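Local coordinates for methyl-accepting/DNA response regulator (Bacillus cereus, PDB 3D6W), which probably acts as a DNA-binding response regulator of a phosphorelay, the part described here being its LytTr DNA-binding domain, at residues I14-F18 with S19-Y23. Numbering follows the deposited sequence.
Sequences IPVPF and SKVMY
Pro-17 and Lys-20 meet both through backbone and through side chain, and the pair illustrates how a short 3-10 turn can redirect a chain from one beta strand into the next. The amide N of Lys-20 donates to O of Pro-17 over 3.0 Å, and one residue further on N of Val-21 donates to O of Phe-18, also at 3.0 Å. Both are i to i+3 bonds, and in each the donor stands well above the carbonyl plane, 51° out of it for Pro-17, and not on a lone pair of its acceptor. Over the same turn the lysine stem and the proline ring lie side by side, pointing the same way, with CG of Lys-20 resting 3.8 Å from CG of Pro-17. Val-16 crosses the lysine stem at about a right angle, its CG1 3.7 Å from CB of Lys-20. CG1 of Val-16 stands anti to its own backbone N (chi1 -179°), a setting that also brings CG1 within 4.3 Å of CG2 of Val-21. CG2 of Val-21 in turn packs 3.6 Å from O of Pro-17, against the turn's own backbone.

Further out, O of Ser-19 accepts a hydrogen bond from NE2 of His-71, while the Lys-20 ammonium has weak, long ion pairs with Glu-36 and Glu-37. The side chain of Phe-18 packs on Val-5, Pro-54 and Phe-58; Val-21 joins it on Val-5 and Phe-58. Thus the turn connects strand 13-17, paired antiparallel with strand 4-8, to strand 21-27, which lies between strands 30-35 and 65-68 in the five-stranded antiparallel sheet and opens with a classic beta bulge, Met-22 and Tyr-23 facing Asn-34.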
loop_
_atom_site.group_PDB
_atom_site.type_symbol
_atom_site.label_atom_id
_atom_site.label_comp_id
_atom_site.label_asym_id
_atom_site.label_seq_id
_atom_site.Cartn_x
_atom_site.Cartn_y
_atom_site.Cartn_z
ATOM N N ILE A 14 19.836 -12.318 -3.754
ATOM C CA ILE A 14 19.319 -11.010 -3.442
ATOM C C ILE A 14 17.793 -11.074 -3.470
ATOM O O ILE A 14 17.206 -11.316 -4.525
ATOM C CB ILE A 14 19.945 -9.958 -4.395
ATOM C CG1 ILE A 14 21.489 -10.027 -4.237
ATOM C CG2 ILE A 14 19.369 -8.556 -4.131
ATOM C CD1 ILE A 14 22.231 -8.825 -4.645
ATOM N N PRO A 15 17.143 -10.923 -2.289
ATOM C CA PRO A 15 15.688 -10.762 -2.248
ATOM C C PRO A 15 15.263 -9.425 -2.847
ATOM O O PRO A 15 15.795 -8.384 -2.488
ATOM C CB PRO A 15 15.345 -10.825 -0.744
ATOM C CG PRO A 15 16.590 -11.213 -0.034
ATOM C CD PRO A 15 17.734 -10.925 -0.935
ATOM N N VAL A 16 14.339 -9.482 -3.802
ATOM C CA VAL A 16 13.814 -8.294 -4.494
ATOM C C VAL A 16 12.278 -8.306 -4.296
ATOM O O VAL A 16 11.667 -9.342 -4.465
ATOM C CB VAL A 16 14.202 -8.362 -6.004
ATOM C CG1 VAL A 16 13.705 -7.138 -6.773
ATOM C CG2 VAL A 16 15.686 -8.520 -6.146
ATOM N N PRO A 17 11.664 -7.186 -3.910
ATOM C CA PRO A 17 10.215 -7.137 -3.831
ATOM C C PRO A 17 9.581 -7.287 -5.194
ATOM O O PRO A 17 10.160 -6.851 -6.183
ATOM C CB PRO A 17 9.910 -5.712 -3.320
ATOM C CG PRO A 17 11.151 -5.100 -2.997
ATOM C CD PRO A 17 12.279 -5.892 -3.561
ATOM N N PHE A 18 8.407 -7.878 -5.257
ATOM C CA PHE A 18 7.695 -8.022 -6.531
ATOM C C PHE A 18 7.571 -6.693 -7.270
ATOM O O PHE A 18 7.662 -6.642 -8.492
ATOM C CB PHE A 18 6.294 -8.630 -6.334
ATOM C CG PHE A 18 6.297 -10.094 -5.957
ATOM C CD1 PHE A 18 7.415 -10.912 -6.161
ATOM C CD2 PHE A 18 5.164 -10.666 -5.435
ATOM C CE1 PHE A 18 7.404 -12.260 -5.815
ATOM C CE2 PHE A 18 5.141 -12.021 -5.092
ATOM C CZ PHE A 18 6.277 -12.807 -5.277
ATOM N N SER A 19 7.391 -5.625 -6.500
ATOM C CA SER A 19 7.199 -4.286 -7.037
ATOM C C SER A 19 8.395 -3.768 -7.873
ATOM O O SER A 19 8.228 -2.905 -8.718
ATOM C CB SER A 19 6.878 -3.331 -5.862
ATOM O OG SER A 19 8.052 -2.962 -5.143
ATOM N N LYS A 20 9.583 -4.318 -7.625
ATOM C CA LYS A 20 10.789 -3.950 -8.294
ATOM C C LYS A 20 11.149 -4.886 -9.446
ATOM O O LYS A 20 12.115 -4.640 -10.192
ATOM C CB LYS A 20 11.941 -3.915 -7.287
ATOM C CG LYS A 20 11.697 -3.000 -6.100
ATOM C CD LYS A 20 12.485 -1.711 -6.154
ATOM C CE LYS A 20 13.773 -1.776 -5.257
ATOM N NZ LYS A 20 15.056 -1.216 -5.946
ATOM N N VAL A 21 10.370 -5.942 -9.632
ATOM C CA VAL A 21 10.556 -6.826 -10.806
ATOM C C VAL A 21 9.877 -6.202 -12.036
ATOM O O VAL A 21 8.657 -5.928 -11.998
ATOM C CB VAL A 21 10.001 -8.255 -10.538
ATOM C CG1 VAL A 21 10.261 -9.210 -11.753
ATOM C CG2 VAL A 21 10.600 -8.795 -9.215
HETATM N N MSE A 22 10.659 -5.975 -13.084
HETATM C CA MSE A 22 10.195 -5.358 -14.309
HETATM C C MSE A 22 9.628 -6.394 -15.297
HETATM O O MSE A 22 8.587 -6.184 -15.902
HETATM C CB MSE A 22 11.355 -4.588 -14.972
HETATM C CG MSE A 22 11.948 -3.528 -14.109
HETATM SE SE MSE A 22 13.368 -2.453 -14.876
HETATM C CE MSE A 22 14.511 -3.979 -15.241
ATOM N N TYR A 23 10.364 -7.486 -15.454
ATOM C CA TYR A 23 10.000 -8.609 -16.304
ATOM C C TYR A 23 10.833 -9.873 -15.962
ATOM O O TYR A 23 11.809 -9.834 -15.187
ATOM C CB TYR A 23 10.086 -8.243 -17.812
ATOM C CG TYR A 23 11.488 -7.997 -18.343
ATOM C CD1 TYR A 23 12.037 -6.727 -18.357
ATOM C CD2 TYR A 23 12.249 -9.052 -18.858
ATOM C CE1 TYR A 23 13.286 -6.518 -18.834
ATOM C CE2 TYR A 23 13.499 -8.865 -19.320
ATOM C CZ TYR A 23 14.035 -7.591 -19.302
ATOM O OH TYR A 23 15.326 -7.398 -19.784
#